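Local structure of internalin (Listeria monocytogenes serotype 4b, 4FMZ) at residues L21-G24 / I25-V28; V37-Q40 / E41-E44; L71-N74 / G75-I78. The protein is a leucine-rich-repeat internalin that probably takes part in adhesion of the bacterium to host cells and their invasion. All coordinates share one frame; numbering follows the deposited sequence.

Interaction 1. Residues L21-G24 / I25-V28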
loop_
_atom_site.group_PDB
_atom_site.type_symbol
_atom_site.label_atom_id
_atom_site.label_comp_id
_atom_site.label_asym_id
_atom_site.label_seq_id
_atom_site.Cartn_x
_atom_site.Cartn_y
_atom_site.Cartn_z
ATOM N N LEU A 21 10.613 -4.147 -26.636
ATOM C CA LEU A 21 10.273 -5.528 -26.318
ATOM C C LEU A 21 11.201 -6.498 -27.090
ATOM O O LEU A 21 11.708 -7.445 -26.490
ATOM C CB LEU A 21 8.811 -5.825 -26.617
ATOM C CG LEU A 21 8.299 -7.230 -26.208
ATOM C CD1 LEU A 21 8.587 -7.553 -24.725
ATOM C CD2 LEU A 21 6.845 -7.328 -26.460
ATOM N N ALA A 22 11.476 -6.225 -28.383
ATOM C CA ALA A 22 12.386 -7.059 -29.193
ATOM C C ALA A 22 13.781 -7.088 -28.541
ATOM O O ALA A 22 14.361 -8.160 -28.413
ATOM C CB ALA A 22 12.470 -6.534 -30.620
ATOM N N GLU A 23 14.259 -5.925 -28.029
ATOM C CA GLU A 23 15.541 -5.819 -27.324
ATOM C C GLU A 23 15.551 -6.697 -26.057
ATOM O O GLU A 23 16.543 -7.370 -25.805
ATOM C CB GLU A 23 15.881 -4.353 -26.992
ATOM C CG GLU A 23 17.104 -4.117 -26.114
ATOM C CD GLU A 23 18.416 -4.767 -26.505
ATOM O OE1 GLU A 23 18.639 -5.031 -27.711
ATOM O OE2 GLU A 23 19.238 -4.988 -25.588
ATOM N N GLY A 24 14.445 -6.732 -25.317
ATOM C CA GLY A 24 14.325 -7.554 -24.116
ATOM C C GLY A 24 14.365 -9.039 -24.398
ATOM O O GLY A 24 14.920 -9.805 -23.602
ATOM N N ILE A 25 13.751 -9.461 -25.527
ATOM C CA ILE A 25 13.761 -10.852 -25.991
ATOM C C ILE A 25 15.199 -11.224 -26.396
ATOM O O ILE A 25 15.689 -12.280 -25.993
ATOM C CB ILE A 25 12.724 -11.093 -27.142
ATOM C CG1 ILE A 25 11.266 -10.833 -26.658
ATOM C CG2 ILE A 25 12.848 -12.507 -27.745
ATOM C CD1 ILE A 25 10.716 -11.767 -25.535
ATOM N N ARG A 26 15.874 -10.344 -27.176
ATOM C CA ARG A 26 17.269 -10.527 -27.598
ATOM C C ARG A 26 18.173 -10.700 -26.375
ATOM O O ARG A 26 18.948 -11.655 -26.329
ATOM C CB ARG A 26 17.747 -9.330 -28.446
ATOM C CG ARG A 26 19.170 -9.513 -28.999
ATOM C CD ARG A 26 20.013 -8.238 -29.019
ATOM N NE ARG A 26 20.134 -7.544 -27.725
ATOM C CZ ARG A 26 20.949 -7.889 -26.725
ATOM N NH1 ARG A 26 21.703 -8.975 -26.818
ATOM N NH2 ARG A 26 21.005 -7.159 -25.623
ATOM N N ALA A 27 18.018 -9.810 -25.363
ATOM C CA ALA A 27 18.817 -9.819 -24.139
ATOM C C ALA A 27 18.596 -11.078 -23.301
ATOM O O ALA A 27 19.584 -11.663 -22.854
ATOM C CB ALA A 27 18.535 -8.580 -23.304
ATOM N N VAL A 28 17.335 -11.514 -23.097
ATOM C CA VAL A 28 17.061 -12.696 -22.277
ATOM C C VAL A 28 17.596 -13.980 -22.963
ATOM O O VAL A 28 18.070 -14.873 -22.262
ATOM C CB VAL A 28 15.570 -12.819 -21.839
ATOM C CG1 VAL A 28 14.647 -13.228 -22.991
ATOM C CG2 VAL A 28 15.409 -13.753 -20.641
#

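Interaction 2. Residues V37-Q40 / E41-E44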
loop_
_atom_site.group_PDB
_atom_site.type_symbol
_atom_site.label_atom_id
_atom_site.label_comp_id
_atom_site.label_asym_id
_atom_site.label_seq_id
_atom_site.Cartn_x
_atom_site.Cartn_y
_atom_site.Cartn_z
ATOM N N VAL A 37 17.147 -14.971 -35.729
ATOM C CA VAL A 37 16.028 -15.908 -35.733
ATOM C C VAL A 37 15.900 -16.575 -34.370
ATOM O O VAL A 37 16.905 -16.916 -33.745
ATOM C CB VAL A 37 16.200 -16.946 -36.874
ATOM C CG1 VAL A 37 15.378 -18.212 -36.637
ATOM C CG2 VAL A 37 15.803 -16.329 -38.190
ATOM N N VAL A 38 14.655 -16.740 -33.914
ATOM C CA VAL A 38 14.347 -17.487 -32.703
ATOM C C VAL A 38 13.401 -18.612 -33.073
ATOM O O VAL A 38 12.573 -18.457 -33.971
ATOM C CB VAL A 38 13.841 -16.656 -31.508
ATOM C CG1 VAL A 38 14.994 -15.881 -30.879
ATOM C CG2 VAL A 38 12.681 -15.725 -31.889
ATOM N N THR A 39 13.563 -19.758 -32.419
ATOM C CA THR A 39 12.714 -20.926 -32.639
ATOM C C THR A 39 11.584 -20.940 -31.607
ATOM O O THR A 39 11.642 -20.215 -30.612
ATOM C CB THR A 39 13.542 -22.223 -32.555
ATOM O OG1 THR A 39 14.057 -22.356 -31.229
ATOM C CG2 THR A 39 14.680 -22.273 -33.570
ATOM N N GLN A 40 10.584 -21.808 -31.825
ATOM C CA GLN A 40 9.477 -21.996 -30.900
ATOM C C GLN A 40 10.025 -22.487 -29.556
ATOM O O GLN A 40 9.578 -22.026 -28.508
ATOM C CB GLN A 40 8.485 -23.007 -31.493
ATOM C CG GLN A 40 7.228 -23.207 -30.636
ATOM C CD GLN A 40 6.303 -24.233 -31.207
ATOM O OE1 GLN A 40 6.217 -24.424 -32.417
ATOM N NE2 GLN A 40 5.555 -24.891 -30.347
ATOM N N GLU A 41 11.017 -23.408 -29.611
ATOM C CA GLU A 41 11.687 -24.004 -28.458
ATOM C C GLU A 41 12.351 -22.927 -27.601
ATOM O O GLU A 41 12.214 -22.976 -26.384
ATOM C CB GLU A 41 12.713 -25.057 -28.912
ATOM C CG GLU A 41 13.388 -25.800 -27.770
ATOM C CD GLU A 41 14.266 -26.965 -28.178
ATOM O OE1 GLU A 41 13.722 -27.971 -28.688
ATOM O OE2 GLU A 41 15.494 -26.897 -27.941
ATOM N N GLU A 42 13.048 -21.949 -28.229
ATOM C CA GLU A 42 13.709 -20.864 -27.508
ATOM C C GLU A 42 12.696 -19.924 -26.850
ATOM O O GLU A 42 12.910 -19.503 -25.706
ATOM C CB GLU A 42 14.632 -20.075 -28.442
ATOM C CG GLU A 42 15.887 -20.839 -28.827
ATOM C CD GLU A 42 16.748 -20.163 -29.875
ATOM O OE1 GLU A 42 16.185 -19.557 -30.817
ATOM O OE2 GLU A 42 17.991 -20.235 -29.750
ATOM N N LEU A 43 11.582 -19.615 -27.545
ATOM C CA LEU A 43 10.550 -18.737 -26.981
ATOM C C LEU A 43 9.815 -19.425 -25.834
ATOM O O LEU A 43 9.495 -18.776 -24.836
ATOM C CB LEU A 43 9.553 -18.251 -28.049
ATOM C CG LEU A 43 10.135 -17.306 -29.103
ATOM C CD1 LEU A 43 9.131 -17.035 -30.190
ATOM C CD2 LEU A 43 10.633 -15.989 -28.494
ATOM N N GLU A 44 9.628 -20.758 -25.943
ATOM C CA GLU A 44 8.983 -21.552 -24.896
ATOM C C GLU A 44 9.921 -21.794 -23.688
ATOM O O GLU A 44 9.463 -22.299 -22.667
ATOM C CB GLU A 44 8.485 -22.877 -25.462
ATOM C CG GLU A 44 7.239 -22.719 -26.318
ATOM C CD GLU A 44 6.781 -23.981 -27.032
ATOM O OE1 GLU A 44 7.485 -25.018 -26.964
ATOM O OE2 GLU A 44 5.713 -23.923 -27.679
HETATM O O HOH W 1 17.596 -19.524 -33.225
#

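Interaction 3. Residues L71-N74 / G75-I78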
loop_
_atom_site.group_PDB
_atom_site.type_symbol
_atom_site.label_atom_id
_atom_site.label_comp_id
_atom_site.label_asym_id
_atom_site.label_seq_id
_atom_site.Cartn_x
_atom_site.Cartn_y
_atom_site.Cartn_z
ATOM N N LEU A 71 6.363 -11.827 -15.406
ATOM C CA LEU A 71 6.498 -10.781 -16.399
ATOM C C LEU A 71 6.447 -9.424 -15.745
ATOM O O LEU A 71 5.455 -9.092 -15.093
ATOM C CB LEU A 71 5.394 -10.913 -17.471
ATOM C CG LEU A 71 5.351 -9.799 -18.523
ATOM C CD1 LEU A 71 6.607 -9.794 -19.393
ATOM C CD2 LEU A 71 4.120 -9.920 -19.367
ATOM N N ASN A 72 7.521 -8.638 -15.927
ATOM C CA ASN A 72 7.623 -7.291 -15.392
ATOM C C ASN A 72 7.774 -6.285 -16.546
ATOM O O ASN A 72 8.837 -6.188 -17.167
ATOM C CB ASN A 72 8.786 -7.189 -14.392
ATOM C CG ASN A 72 9.017 -5.810 -13.829
ATOM O OD1 ASN A 72 8.379 -4.822 -14.205
ATOM N ND2 ASN A 72 9.990 -5.706 -12.949
ATOM N N LEU A 73 6.706 -5.522 -16.799
ATOM C CA LEU A 73 6.686 -4.497 -17.838
ATOM C C LEU A 73 6.372 -3.125 -17.221
ATOM O O LEU A 73 5.736 -2.269 -17.854
ATOM C CB LEU A 73 5.685 -4.851 -18.940
ATOM C CG LEU A 73 6.024 -6.067 -19.810
ATOM C CD1 LEU A 73 4.858 -6.435 -20.668
ATOM C CD2 LEU A 73 7.266 -5.806 -20.696
ATOM N N ASN A 74 6.898 -2.904 -16.006
ATOM C CA ASN A 74 6.789 -1.645 -15.257
ATOM C C ASN A 74 7.356 -0.487 -16.036
ATOM O O ASN A 74 8.393 -0.656 -16.684
ATOM C CB ASN A 74 7.615 -1.736 -13.967
ATOM C CG ASN A 74 6.873 -2.125 -12.747
ATOM O OD1 ASN A 74 6.005 -1.394 -12.268
ATOM N ND2 ASN A 74 7.289 -3.230 -12.155
ATOM N N GLY A 75 6.719 0.677 -15.934
ATOM C CA GLY A 75 7.220 1.914 -16.528
ATOM C C GLY A 75 7.461 1.961 -18.026
ATOM O O GLY A 75 8.547 2.348 -18.454
ATOM N N ASN A 76 6.457 1.613 -18.840
ATOM C CA ASN A 76 6.559 1.710 -20.300
ATOM C C ASN A 76 5.400 2.596 -20.815
ATOM O O ASN A 76 4.936 3.465 -20.069
ATOM C CB ASN A 76 6.574 0.315 -20.945
ATOM C CG ASN A 76 7.852 -0.429 -20.695
ATOM O OD1 ASN A 76 8.900 -0.066 -21.211
ATOM N ND2 ASN A 76 7.799 -1.471 -19.887
ATOM N N GLN A 77 4.934 2.373 -22.061
ATOM C CA GLN A 77 3.841 3.144 -22.665
ATOM C C GLN A 77 2.783 2.174 -23.211
ATOM O O GLN A 77 2.137 2.453 -24.227
ATOM C CB GLN A 77 4.378 4.079 -23.778
ATOM C CG GLN A 77 5.465 5.068 -23.338
ATOM C CD GLN A 77 4.917 6.222 -22.540
ATOM O OE1 GLN A 77 4.292 7.136 -23.080
ATOM N NE2 GLN A 77 5.162 6.220 -21.238
ATOM N N ILE A 78 2.604 1.033 -22.532
ATOM C CA ILE A 78 1.651 0.002 -22.936
ATOM C C ILE A 78 0.216 0.474 -22.711
ATOM O O ILE A 78 -0.101 1.004 -21.647
ATOM C CB ILE A 78 1.958 -1.340 -22.211
ATOM C CG1 ILE A 78 3.408 -1.807 -22.523
ATOM C CG2 ILE A 78 0.953 -2.437 -22.603
ATOM C CD1 ILE A 78 4.036 -2.673 -21.446
#

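Interaction 1. Residues L21-G24 / I25-V28
E23 and R26 lie side by side on helix 19-29, and both side chains point the same way. R26 grips the carboxylate side-on with two nitrogens, one to each oxygen. Its NE donates to E23 OE1 at 2.9 Å. Its NH2 donates to E23 OE2 at 2.8 Å, and this N-H points almost straight at the oxygen (171°). The two flat groups are not coplanar; their planes differ by 32°. The carboxylate sits at the edge of the guanidinium, close to the guanidinium plane. At the acid, NE meets OE1 from above the carboxylate plane, while NH2 meets OE2 on the syn side, somewhat out of plane. E23 sends CG away from its backbone N (chi1 173°) and then bends at chi2, which turns the acid along the helix toward R26. R26 bends at chi2 and chi3 to offer its NE side. Its remaining nitrogen, NH1, bonds to the carbonyl of K31, so the guanidinium is held at two edges.

The pair is an i to i+3 salt bridge on an alpha-helix of the internalin N-terminal domain. Backbone bonds of the i to i+4 kind run beneath it: R26 N reaches A22 O at 2.9 Å, and A27 N reaches E23 O at 2.9 Å. A27 CB rests against E23 O at 3.4 Å.

L21 and I25 are buried on another side of the helix. I25 CG1 touches L21 O at 3.4 Å. Farther out, L21 and I25 pack on F16 and on L49 of strand 48-50, and I25 and R26 touch I12 of helix 12-15.

Interaction 2. Residues V37-Q40 / E41-E44
The Q40 amide and the E44 carboxylate stand almost perpendicular, 84° apart. Q40 NE2 donates to E44 OE2 at 2.8 Å. The oxygen lies in the amide plane, but the amide N-H reaches it from above the carboxylate plane. Q40 CG also touches E44 OE2, at 3.4 Å. At the other end of the amide, Q40 OE1 accepts from the backbone N of T4 and of L5, so both ends of the group are held.

The E42 carboxylate takes T39 N on the anti side of OE1, at 3.1 Å. A water joins the same oxygen to V37 O. The second oxygen, OE2, forms a salt bridge with K31. T39 returns the bond: its OG1 accepts from E42 N at 3.2 Å. T39 holds OG1 between its backbone N and carbonyl carbon (chi1 64°), where it can face that N-H. T39 is the N-cap of helix 40-43, and the two bonds make a capping box.

V38 CG2 meets L43 CD2 at 4.0 Å on the buried side, the two side chains crossing at about a right angle.

The turn leads from strand 37-38, which pairs with strand 10-11 through V38 and A10, into helix 40-43. V38 and E42 pack against L29 of helix 19-29, and L43 leans on Y64.

Interaction 3. Residues L71-N74 / G75-I78
L73 and I78 meet across the turn, their side chains at about a right angle. I78 CD1 approaches L73 CB at 3.7 Å and L73 CD1 at 3.9 Å. I78 sets CG1 anti to its carbonyl carbon (chi1 -58°) and keeps its chain extended, which carries CD1 back to L73.

N76 closes the turn with its side-chain amide. Its CG is also anti to the carbonyl carbon (chi1 -71°), and this brings ND2 to L73 O at 3.0 Å. The carbonyl oxygen lies near the N76 amide plane, but ND2 sits well above the plane of the L73 carbonyl. The strongest partner of this amide is V51, whose O accepts from ND2; N76 OD1 accepts from V56 N. The buried amide thus ties its own turn to the preceding coil. N98 ND2 bonds to L73 O as well.

N72 folds its side chain forward along the chain. Its OD1 accepts from N74 N at 3.0 Å, nearly in line with the CG-OD1 bond, and this makes an Asx turn. The same oxygen takes N74 ND2 at 2.8 Å from above the amide plane. The N74 amide lies beside that of N72. G75 follows with positive phi, a conformation that favours glycine.

The run L71-N72-L73-N74-G75-N76-Q77-I78 fits the LxLxxNxI pattern of a leucine-rich repeat. L71 belongs to the short parallel strand, L73 and I78 fill the interior, and N76 is the asparagine that bonds to backbone groups inside the coil.

How the interactions relate
The three interactions follow one another along the chain without overlap. Interactions 1 and 2 belong to the N-terminal internalin domain; interaction 3 belongs to the leucine-rich repeats. The centres of interactions 1 and 2 are about 12 Å apart, and they touch where I25 CG2 packs on L43 CD2 at 4.2 Å. This joins helix 19-29 to helix 40-43. Interaction 3 lies about 13 Å from interaction 1 and 22 Å from interaction 2, centre to centre, and touches neither. Strand 48-50 links the parts: interaction 1 packs on its L49, and strand 70-72 of interaction 3 pairs beside it. This is consistent with the N-terminal helical region capping the start of the solenoid, as in other internalins.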